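Local coordinates for protein probable chitinase (Chromobacterium violaceum, PDB 5JH8) that probably binds and hydrolyses chitin as a bacterial glycoside hydrolase of family 18, built on a TIM barrel, at residues L5-Y11 against S295-M301; G215-Y219 against M301-F306; I35-V41 against Q91-L96; C66-V70 against D111-V115. All coordinates share one frame. Residue numbers count along the deposited sequence, not the author numbering.

How the contacts relate
Contacts 1, 2 and 4 are buried and reach the same barrel sheet; contact 3 is partly buried, and its centre is about 22 Å from the centre of the chain. Contacts 1 and 2 share Met301; strand 293-297 of contact 1 neighbours strand 212-222 of contact 2, with a probable hydrogen bond from Ala218 N to Tyr297 O (2.8 Å). Contact 1 mixes strand pairing with tyrosines that line the ligand pocket. Contact 2 is apolar packing. Contact 4 is rich in polar bonds and shares the bound histidine with contact 1. Contact 3 sits behind contact 4, where Ile35 CG2 meets Phe112 CZ at 3.6 Å, and joins a turn to an outer helix.

Contact 1: residues L5-Y11 against S295-M301; sequences LAYYSGY and SLYALGM. With HIS (histidine), chain F; 6KY ((2S)-2-(dimethylamino)-4-(methylselanyl)butanoic acid), chain E.
Strands 5-8 and 295-297 run parallel, with axes 4.7 Å apart at closest approach and 28° between their directions. Leu5 pairs with Ser295 and Ala6 with Leu296. Leu296 N donates to Leu5 O (2.9 Å) and Tyr7 N to Leu296 O (3.2 Å). A cis peptide precedes Ala298, and Leu299 N then donates to Tyr7 O (3.0 Å). This pairing of first and last parallel strands closes the TIM barrel; a non-proline cis peptide near the C-terminal end of the last barrel strand is familiar in family 18 chitinases. A type II turn, Ala298 to Met301, follows, with Gly300 at phi 108°. Water 1 bridges Ser9 N, Tyr7 O and Leu299 O.

Among side chains, Tyr11 OH and Tyr297 OH share a hydrogen bond of 2.8 Å. The Met301 CE methyl (selenomethionine) sits over the Tyr11 ring face, 3.6 Å from its centroid. Rings of Tyr7 (chi1 m) and Tyr297 (chi1 t) each turn a face to the bound histidine, with Tyr297 CE2 3.4 Å from its CD2.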
# COMPACT_ATOMS: atom_id res chain seq x y z
N LEU A 5 5.22 -3.45 7.66
CA LEU A 5 4.17 -2.46 7.83
C LEU A 5 2.85 -3.06 7.39
O LEU A 5 2.64 -3.32 6.20
CB LEU A 5 4.48 -1.22 6.99
CG LEU A 5 3.44 -0.10 7.02
CD1 LEU A 5 3.39 0.58 8.39
CD2 LEU A 5 3.76 0.91 5.94
N ALA A 6 1.93 -3.25 8.33
CA ALA A 6 0.59 -3.73 8.02
C ALA A 6 -0.35 -2.54 7.85
O ALA A 6 -0.22 -1.54 8.53
CB ALA A 6 0.09 -4.64 9.14
N TYR A 7 -1.32 -2.69 6.95
CA TYR A 7 -2.36 -1.69 6.73
C TYR A 7 -3.63 -2.07 7.50
O TYR A 7 -4.20 -3.14 7.28
CB TYR A 7 -2.65 -1.48 5.23
CG TYR A 7 -1.70 -0.44 4.67
CD1 TYR A 7 -0.41 -0.75 4.36
CD2 TYR A 7 -2.08 0.90 4.62
CE1 TYR A 7 0.48 0.21 3.99
CE2 TYR A 7 -1.20 1.87 4.22
CZ TYR A 7 0.09 1.54 3.93
OH TYR A 7 1.00 2.50 3.61
N TYR A 8 -4.04 -1.19 8.41
CA TYR A 8 -5.27 -1.32 9.19
C TYR A 8 -6.28 -0.35 8.59
O TYR A 8 -6.23 0.85 8.83
CB TYR A 8 -4.99 -1.03 10.66
CG TYR A 8 -6.20 -1.27 11.53
CD1 TYR A 8 -6.60 -2.54 11.81
CD2 TYR A 8 -6.95 -0.22 12.05
CE1 TYR A 8 -7.71 -2.79 12.59
CE2 TYR A 8 -8.08 -0.47 12.82
CZ TYR A 8 -8.46 -1.76 13.10
OH TYR A 8 -9.56 -2.06 13.88
N SER A 9 -7.25 -0.90 7.85
CA SER A 9 -8.15 -0.13 7.03
C SER A 9 -9.56 -0.68 7.20
O SER A 9 -9.81 -1.60 7.98
CB SER A 9 -7.71 -0.17 5.57
OG SER A 9 -8.61 0.57 4.78
N GLY A 10 -10.49 -0.13 6.41
CA GLY A 10 -11.90 -0.45 6.55
C GLY A 10 -12.31 -1.75 5.90
O GLY A 10 -12.99 -1.77 4.87
N TYR A 11 -11.90 -2.86 6.50
CA TYR A 11 -12.24 -4.19 6.03
C TYR A 11 -12.77 -5.01 7.19
O TYR A 11 -12.30 -4.89 8.32
CB TYR A 11 -11.01 -4.89 5.42
CG TYR A 11 -10.55 -4.19 4.17
CD1 TYR A 11 -11.30 -4.26 3.02
CD2 TYR A 11 -9.40 -3.42 4.16
CE1 TYR A 11 -10.91 -3.59 1.88
CE2 TYR A 11 -9.01 -2.74 3.02
CZ TYR A 11 -9.77 -2.83 1.89
OH TYR A 11 -9.38 -2.15 0.75
N SER A 295 5.53 -3.93 3.09
CA SER A 295 4.22 -3.48 3.50
C SER A 295 3.19 -4.45 2.93
O SER A 295 3.36 -4.95 1.80
CB SER A 295 3.97 -2.05 3.04
OG SER A 295 3.97 -1.90 1.62
N LEU A 296 2.15 -4.72 3.70
CA LEU A 296 1.16 -5.75 3.40
C LEU A 296 -0.22 -5.11 3.37
O LEU A 296 -0.61 -4.45 4.33
CB LEU A 296 1.18 -6.87 4.45
CG LEU A 296 2.52 -7.62 4.69
CD1 LEU A 296 3.20 -8.10 3.42
CD2 LEU A 296 3.51 -6.83 5.55
N TYR A 297 -0.95 -5.33 2.29
CA TYR A 297 -2.25 -4.70 2.12
C TYR A 297 -3.29 -5.80 1.94
O TYR A 297 -3.31 -6.45 0.88
CB TYR A 297 -2.27 -3.74 0.91
CG TYR A 297 -3.50 -2.87 0.95
CD1 TYR A 297 -4.69 -3.29 0.38
CD2 TYR A 297 -3.52 -1.68 1.66
CE1 TYR A 297 -5.84 -2.53 0.46
CE2 TYR A 297 -4.67 -0.93 1.77
CZ TYR A 297 -5.84 -1.38 1.17
OH TYR A 297 -7.01 -0.67 1.23
N ALA A 298 -4.19 -6.05 2.91
CA ALA A 298 -4.39 -5.33 4.17
C ALA A 298 -4.97 -6.33 5.20
O ALA A 298 -5.47 -7.40 4.86
CB ALA A 298 -5.36 -4.18 4.00
N LEU A 299 -4.90 -5.94 6.47
CA LEU A 299 -5.41 -6.75 7.56
C LEU A 299 -6.90 -7.03 7.38
O LEU A 299 -7.70 -6.14 7.13
CB LEU A 299 -5.16 -6.04 8.89
CG LEU A 299 -3.70 -5.93 9.33
CD1 LEU A 299 -3.59 -4.88 10.42
CD2 LEU A 299 -3.11 -7.26 9.83
N GLY A 300 -7.26 -8.30 7.55
CA GLY A 300 -8.62 -8.74 7.40
C GLY A 300 -8.84 -9.56 6.15
O GLY A 300 -9.88 -10.20 6.01
N MSE A 301 -7.89 -9.54 5.22
CA MSE A 301 -8.02 -10.28 3.98
C MSE A 301 -7.35 -11.65 4.02
O MSE A 301 -7.47 -12.43 3.07
CB MSE A 301 -7.38 -9.48 2.85
CG MSE A 301 -7.98 -8.14 2.63
SE MSE A 301 -7.08 -7.34 1.10
CE MSE A 301 -7.98 -5.60 1.13
N HIS F . -6.17 1.15 -2.51
CA HIS F . -6.38 1.76 -1.20
C HIS F . -7.73 2.44 -1.15
O HIS F . -8.31 2.82 -2.18
CB HIS F . -5.25 2.74 -0.88
CG HIS F . -3.93 2.09 -0.61
ND1 HIS F . -2.89 2.74 0.03
CD2 HIS F . -3.46 0.85 -0.92
CE1 HIS F . -1.86 1.92 0.13
NE2 HIS F . -2.17 0.78 -0.46
OXT HIS F . -8.29 2.63 -0.07
N 6KY E . -5.91 -1.78 -4.17
CA 6KY E . -6.57 -0.44 -4.30
C 6KY E . -6.89 0.11 -2.92
O 6KY E . -7.74 -0.44 -2.23
CB 6KY E . -7.83 -0.46 -5.18
CG 6KY E . -7.51 -0.84 -6.64
SE 6KY E . -9.04 -0.76 -7.85
CE 6KY E . -9.91 -2.39 -7.23
CN1 6KY E . -6.82 -2.87 -3.78
CN2 6KY E . -4.77 -1.77 -3.23
O HOH W 1 -7.16 -3.53 7.11
O HOH W 2 -1.69 -5.70 6.43

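Contact 2: residues G215-Y219 against M301-F306. With 6KY ((2S)-2-(dimethylamino)-4-(methylselanyl)butanoic acid), chain E.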
# COMPACT_ATOMS: atom_id res chain seq x y z
N GLY A 215 5.59 -3.57 -1.58
CA GLY A 215 4.21 -3.84 -1.23
C GLY A 215 3.78 -5.20 -1.72
O GLY A 215 4.07 -5.59 -2.87
N ILE A 216 3.07 -5.93 -0.86
CA ILE A 216 2.61 -7.28 -1.17
C ILE A 216 1.12 -7.34 -0.87
O ILE A 216 0.69 -6.99 0.23
CB ILE A 216 3.35 -8.35 -0.35
CG1 ILE A 216 4.86 -8.19 -0.50
CG2 ILE A 216 2.86 -9.74 -0.73
CD1 ILE A 216 5.68 -9.13 0.38
N PRO A 217 0.30 -7.76 -1.84
CA PRO A 217 -1.14 -7.82 -1.62
C PRO A 217 -1.56 -9.12 -0.95
O PRO A 217 -1.05 -10.19 -1.27
CB PRO A 217 -1.69 -7.76 -3.05
CG PRO A 217 -0.65 -8.54 -3.86
CD PRO A 217 0.68 -8.17 -3.22
N ALA A 218 -2.52 -9.01 -0.04
CA ALA A 218 -3.23 -10.16 0.52
C ALA A 218 -4.52 -10.42 -0.23
O ALA A 218 -5.55 -10.78 0.35
CB ALA A 218 -3.48 -9.95 2.01
N TYR A 219 -4.46 -10.25 -1.55
CA TYR A 219 -5.62 -10.39 -2.41
C TYR A 219 -5.11 -10.58 -3.83
O TYR A 219 -3.93 -10.36 -4.15
CB TYR A 219 -6.56 -9.15 -2.35
CG TYR A 219 -5.92 -7.89 -2.91
CD1 TYR A 219 -5.14 -7.05 -2.13
CD2 TYR A 219 -6.06 -7.58 -4.24
CE1 TYR A 219 -4.50 -5.96 -2.66
CE2 TYR A 219 -5.41 -6.50 -4.80
CZ TYR A 219 -4.63 -5.69 -4.00
OH TYR A 219 -3.96 -4.61 -4.50
N MSE A 301 -7.89 -9.54 5.22
CA MSE A 301 -8.02 -10.28 3.98
C MSE A 301 -7.35 -11.65 4.02
O MSE A 301 -7.47 -12.43 3.07
CB MSE A 301 -7.38 -9.48 2.85
CG MSE A 301 -7.98 -8.14 2.63
SE MSE A 301 -7.08 -7.34 1.10
CE MSE A 301 -7.98 -5.60 1.13
N GLU A 302 -6.56 -11.89 5.05
CA GLU A 302 -5.56 -12.96 5.06
C GLU A 302 -5.93 -14.08 6.02
O GLU A 302 -6.96 -14.06 6.69
CB GLU A 302 -4.18 -12.37 5.37
CG GLU A 302 -3.86 -12.09 6.84
CD GLU A 302 -4.44 -10.82 7.40
OE1 GLU A 302 -5.68 -10.61 7.35
OE2 GLU A 302 -3.66 -10.01 7.96
N ASP A 303 -5.06 -15.08 6.07
CA ASP A 303 -5.11 -16.13 7.06
C ASP A 303 -3.68 -16.40 7.52
O ASP A 303 -2.75 -15.71 7.12
CB ASP A 303 -5.85 -17.38 6.55
CG ASP A 303 -5.18 -18.00 5.35
OD1 ASP A 303 -3.94 -17.94 5.25
OD2 ASP A 303 -5.93 -18.51 4.48
N ASP A 304 -3.50 -17.41 8.37
CA ASP A 304 -2.20 -17.62 9.00
C ASP A 304 -1.12 -17.92 7.97
O ASP A 304 0.04 -17.54 8.16
CB ASP A 304 -2.27 -18.76 10.01
CG ASP A 304 -3.10 -18.45 11.23
OD1 ASP A 304 -3.59 -17.33 11.40
OD2 ASP A 304 -3.23 -19.39 12.05
N ALA A 305 -1.47 -18.56 6.85
CA ALA A 305 -0.46 -18.92 5.86
C ALA A 305 0.14 -17.71 5.18
O ALA A 305 1.29 -17.75 4.74
CB ALA A 305 -1.03 -19.85 4.80
N PHE A 306 -0.61 -16.60 5.09
CA PHE A 306 -0.06 -15.39 4.52
C PHE A 306 1.11 -14.89 5.35
O PHE A 306 2.20 -14.63 4.82
CB PHE A 306 -1.16 -14.32 4.45
CG PHE A 306 -0.67 -13.02 3.88
CD1 PHE A 306 -0.56 -12.86 2.50
CD2 PHE A 306 -0.34 -11.95 4.69
CE1 PHE A 306 -0.12 -11.67 1.97
CE2 PHE A 306 0.10 -10.75 4.16
CZ PHE A 306 0.18 -10.61 2.78
N 6KY E . -5.91 -1.78 -4.17
CA 6KY E . -6.57 -0.44 -4.30
C 6KY E . -6.89 0.11 -2.92
O 6KY E . -7.74 -0.44 -2.23
CB 6KY E . -7.83 -0.46 -5.18
CG 6KY E . -7.51 -0.84 -6.64
SE 6KY E . -9.04 -0.76 -7.85
CE 6KY E . -9.91 -2.39 -7.23
CN1 6KY E . -6.82 -2.87 -3.78
CN2 6KY E . -4.77 -1.77 -3.23
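The pocket of the bound dimethylated selenomethionine, 6KY, has one wall here, formed by Tyr219. Tyr219 OH lies 3.2 Å from 6KY CN2 and is hydrogen-bonded to Asp179. Behind this tyrosine sits the selenomethionine Met301. Its SE approaches Tyr219 CD1 at 3.8 Å and lies 4.9 Å from the ring centroid, an oblique Met-aromatic contact. The extended Met301 side chain, with chi2 and chi3 both t, carries SE from the loop to the ring.

Ala218 is the centre of the packing. Its O is 3.4 Å from Met301 CB, and its CB is 4.0 Å from the same atom. That methyl also lies over the face of the Phe306 ring, 4.0 Å from the centroid and 20° off the normal, a CH-pi contact. In the TIM barrel, strand 212-222 here meets the start of helix 304-309, which follows the last barrel strand, 293-297. Asp303 is the N-cap of that helix. Its OD1 accepts a weak bond from Ala305 N at 3.0 Å. Phe306, with chi1 t, points back to the strand. Its CE1 touches Pro217 O at 3.7 Å and, more loosely, Ile216 CG2 at 4.5 Å. Trp234 packs edge-to-face on the Phe306 ring.

Contact 3: residues I35-V41 against Q91-L96; sequences ITAQGAV and QAVANL
Ile35 ends strand 27-35 in an extended conformation. Its side chain, chi1 and chi2 both t, points toward helix 89-96. CD1 lies 3.9 Å from Ala92 CB and 4.2 Å from Leu96 CD1. Thr36 begins a type I beta turn that ends at Gly39, with Gly39 N bonded to Thr36 O at 2.9 Å. Thr36 OG1 (chi1 p) accepts from Ala40 N at 3.1 Å and weakly from Gln38 N at 3.2 Å. Thr36 N bonds to Ala40 O at 2.9 Å, so the chain folds back as a hairpin leading to strand 41-43. The hairpin extends strand 27-35 of the TIM barrel and leans on helix 89-96, the second helix after the next barrel strand, 63-68. Gln38 O is 3.7 Å from Gln91 CB.

Gly39, at phi 88° and psi 16°, brings its CA to 4.0 Å from Ala92 CA. A beta carbon here would clash with Ala92 N. Gly39 O accepts the one hydrogen bond between the segments, from Asn95 ND2 (3.0 Å, 167°). It also meets Ala92 CA in a CA-H...O contact of 3.6 Å. Val41, chi1 t, points toward the helix, and CG2 packs on Leu96 CD2 at 3.7 Å.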
# COMPACT_ATOMS: atom_id res chain seq x y z
N ILE A 35 -7.96 14.25 4.55
CA ILE A 35 -7.59 15.65 4.72
C ILE A 35 -8.43 16.47 3.76
O ILE A 35 -8.74 16.02 2.65
CB ILE A 35 -6.07 15.87 4.52
CG1 ILE A 35 -5.64 17.26 5.00
CG2 ILE A 35 -5.63 15.58 3.11
CD1 ILE A 35 -4.14 17.40 5.17
N THR A 36 -8.84 17.65 4.20
CA THR A 36 -9.63 18.54 3.36
C THR A 36 -8.72 19.47 2.55
O THR A 36 -7.52 19.62 2.81
CB THR A 36 -10.57 19.40 4.20
OG1 THR A 36 -9.81 20.37 4.92
CG2 THR A 36 -11.41 18.56 5.16
N ALA A 37 -9.33 20.15 1.57
CA ALA A 37 -8.59 21.13 0.78
C ALA A 37 -8.10 22.31 1.61
O ALA A 37 -7.23 23.05 1.15
CB ALA A 37 -9.45 21.63 -0.39
N GLN A 38 -8.64 22.51 2.81
CA GLN A 38 -8.14 23.54 3.71
C GLN A 38 -7.09 23.00 4.67
O GLN A 38 -6.61 23.74 5.54
CB GLN A 38 -9.28 24.19 4.51
CG GLN A 38 -10.32 24.91 3.66
CD GLN A 38 -11.26 23.96 2.95
OE1 GLN A 38 -11.71 22.96 3.52
NE2 GLN A 38 -11.57 24.27 1.70
N GLY A 39 -6.71 21.74 4.54
CA GLY A 39 -5.64 21.20 5.35
C GLY A 39 -6.06 20.63 6.68
O GLY A 39 -5.21 20.44 7.55
N ALA A 40 -7.35 20.37 6.88
CA ALA A 40 -7.83 19.81 8.14
C ALA A 40 -7.91 18.29 8.04
O ALA A 40 -8.41 17.75 7.04
CB ALA A 40 -9.20 20.37 8.49
N VAL A 41 -7.41 17.61 9.07
CA VAL A 41 -7.49 16.15 9.14
C VAL A 41 -8.84 15.79 9.73
O VAL A 41 -9.28 16.37 10.74
CB VAL A 41 -6.35 15.58 10.00
CG1 VAL A 41 -6.46 14.07 10.04
CG2 VAL A 41 -4.99 15.97 9.47
N GLN A 91 -1.17 25.17 6.81
CA GLN A 91 -2.17 24.57 7.67
C GLN A 91 -2.04 23.05 7.68
O GLN A 91 -2.06 22.43 8.74
CB GLN A 91 -3.57 24.98 7.18
CG GLN A 91 -3.86 26.46 7.31
CD GLN A 91 -3.46 27.27 6.09
OE1 GLN A 91 -2.73 26.82 5.22
NE2 GLN A 91 -3.96 28.49 6.04
N ALA A 92 -1.91 22.44 6.50
CA ALA A 92 -1.84 20.99 6.42
C ALA A 92 -0.64 20.45 7.16
O ALA A 92 -0.76 19.44 7.86
CB ALA A 92 -1.79 20.56 4.96
N VAL A 93 0.53 21.07 7.00
CA VAL A 93 1.73 20.57 7.65
C VAL A 93 1.57 20.64 9.16
O VAL A 93 1.77 19.66 9.88
CB VAL A 93 2.97 21.34 7.17
CG1 VAL A 93 4.17 21.02 8.05
CG2 VAL A 93 3.29 21.00 5.73
N ALA A 94 1.18 21.82 9.67
CA ALA A 94 1.03 21.95 11.12
C ALA A 94 -0.02 21.00 11.65
O ALA A 94 0.13 20.42 12.74
CB ALA A 94 0.66 23.39 11.50
N ASN A 95 -1.13 20.86 10.92
CA ASN A 95 -2.22 20.01 11.38
C ASN A 95 -1.84 18.54 11.36
O ASN A 95 -2.29 17.78 12.21
CB ASN A 95 -3.48 20.27 10.56
CG ASN A 95 -4.11 21.62 10.87
OD1 ASN A 95 -3.81 22.21 11.91
ND2 ASN A 95 -4.98 22.10 9.99
N LEU A 96 -1.05 18.11 10.38
CA LEU A 96 -0.62 16.72 10.36
C LEU A 96 0.31 16.42 11.53
O LEU A 96 0.24 15.34 12.14
CB LEU A 96 0.06 16.40 9.03
CG LEU A 96 -0.95 16.23 7.88
CD1 LEU A 96 -0.27 16.33 6.51
CD2 LEU A 96 -1.73 14.92 8.00

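Contact 4: residues C66-V70 against D111-V115; sequences CVSNV and DFEAV. With HIS (histidine), chain F.
Asn69, in the chi1 p rotamer, holds the loop after strand 107-111 with both ends of its amide. Its ND2 donates to Glu113 O (2.9 Å) and its OD1 accepts from Glu113 N (3.0 Å). Asp111 N donates to Val67 O at 3.0 Å, where strands 63-68 and 107-111 run parallel. The CA atoms of Ser68 and Asp111 are 4.9 Å apart. Asp111 (chi1 t) accepts from bound histidine ND1 at OD2 (2.8 Å). Water 3 joins this OD2 (2.9 Å) to Ser68 OG (2.6 Å). Asp111 OD1 lies 2.6 Å from Glu113 OE2, so one acid probably holds a proton. Asp111 and Glu113 match the last Asp and the Glu of the family 18 DXXDXDXE motif at the fourth barrel strand; the motif is incomplete, with Asn109 at its second Asp position. Glu113 takes the place of the catalytic acid of family 18 chitinases.

Asn69 CB sits over the Phe112 ring face (chi1 m), 4.1 Å from the centroid, with Val67 O at the ring edge, 3.9 Å from CE1.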
# COMPACT_ATOMS: atom_id res chain seq x y z
N CYS A 66 -2.52 7.27 8.70
CA CYS A 66 -2.56 7.21 7.24
C CYS A 66 -3.69 8.10 6.75
O CYS A 66 -4.87 7.84 7.02
CB CYS A 66 -2.67 5.77 6.76
SG CYS A 66 -2.87 5.58 4.97
N VAL A 67 -3.30 9.17 6.07
CA VAL A 67 -4.18 10.28 5.72
C VAL A 67 -4.27 10.39 4.21
O VAL A 67 -3.24 10.51 3.53
CB VAL A 67 -3.69 11.61 6.33
CG1 VAL A 67 -4.65 12.73 5.99
CG2 VAL A 67 -3.49 11.49 7.83
N SER A 68 -5.49 10.38 3.70
CA SER A 68 -5.74 10.33 2.27
C SER A 68 -6.42 11.60 1.77
O SER A 68 -7.15 12.28 2.51
CB SER A 68 -6.60 9.10 1.93
OG SER A 68 -5.95 7.90 2.34
N ASN A 69 -6.21 11.88 0.48
CA ASN A 69 -6.88 12.99 -0.20
C ASN A 69 -8.16 12.50 -0.87
O ASN A 69 -8.30 12.51 -2.09
CB ASN A 69 -5.95 13.61 -1.24
CG ASN A 69 -5.52 12.62 -2.31
OD1 ASN A 69 -5.17 11.49 -2.00
ND2 ASN A 69 -5.52 13.05 -3.56
N VAL A 70 -9.08 12.03 -0.04
CA VAL A 70 -10.37 11.51 -0.48
C VAL A 70 -11.42 12.54 -0.07
O VAL A 70 -11.42 13.00 1.08
CB VAL A 70 -10.63 10.13 0.15
CG1 VAL A 70 -12.08 9.72 -0.05
CG2 VAL A 70 -9.69 9.08 -0.47
N ASP A 111 -0.97 9.24 2.08
CA ASP A 111 -1.48 8.37 1.02
C ASP A 111 -2.27 9.27 0.08
O ASP A 111 -3.50 9.33 0.13
CB ASP A 111 -2.32 7.24 1.58
CG ASP A 111 -2.76 6.28 0.50
OD1 ASP A 111 -2.29 6.41 -0.65
OD2 ASP A 111 -3.59 5.39 0.78
N PHE A 112 -1.55 10.04 -0.73
CA PHE A 112 -2.17 10.93 -1.71
C PHE A 112 -2.08 10.26 -3.08
O PHE A 112 -0.98 10.08 -3.62
CB PHE A 112 -1.49 12.29 -1.78
CG PHE A 112 -1.89 13.25 -0.68
CD1 PHE A 112 -2.52 12.85 0.50
CD2 PHE A 112 -1.57 14.58 -0.83
CE1 PHE A 112 -2.82 13.76 1.48
CE2 PHE A 112 -1.88 15.48 0.13
CZ PHE A 112 -2.51 15.09 1.29
N GLU A 113 -3.23 9.87 -3.61
CA GLU A 113 -3.31 9.20 -4.89
C GLU A 113 -4.04 10.11 -5.87
O GLU A 113 -4.74 11.06 -5.48
CB GLU A 113 -3.98 7.83 -4.72
CG GLU A 113 -3.22 7.01 -3.67
CD GLU A 113 -3.64 5.56 -3.55
OE1 GLU A 113 -4.21 4.99 -4.49
OE2 GLU A 113 -3.39 4.99 -2.46
N ALA A 114 -3.80 9.88 -7.16
CA ALA A 114 -4.33 10.75 -8.20
C ALA A 114 -3.75 12.16 -8.11
O ALA A 114 -4.38 13.13 -8.55
CB ALA A 114 -5.86 10.77 -8.20
N VAL A 115 -2.52 12.28 -7.60
CA VAL A 115 -1.84 13.56 -7.68
C VAL A 115 -1.68 13.92 -9.15
O VAL A 115 -1.18 13.12 -9.95
CB VAL A 115 -0.49 13.51 -6.94
CG1 VAL A 115 0.33 14.76 -7.20
CG2 VAL A 115 -0.70 13.31 -5.45
N HIS F . -6.17 1.15 -2.51
CA HIS F . -6.38 1.76 -1.20
C HIS F . -7.73 2.44 -1.15
O HIS F . -8.31 2.82 -2.18
CB HIS F . -5.25 2.74 -0.88
CG HIS F . -3.93 2.09 -0.61
ND1 HIS F . -2.89 2.74 0.03
CD2 HIS F . -3.46 0.85 -0.92
CE1 HIS F . -1.86 1.92 0.13
NE2 HIS F . -2.17 0.78 -0.46
OXT HIS F . -8.29 2.63 -0.07
O HOH W 3 -6.26 5.32 1.93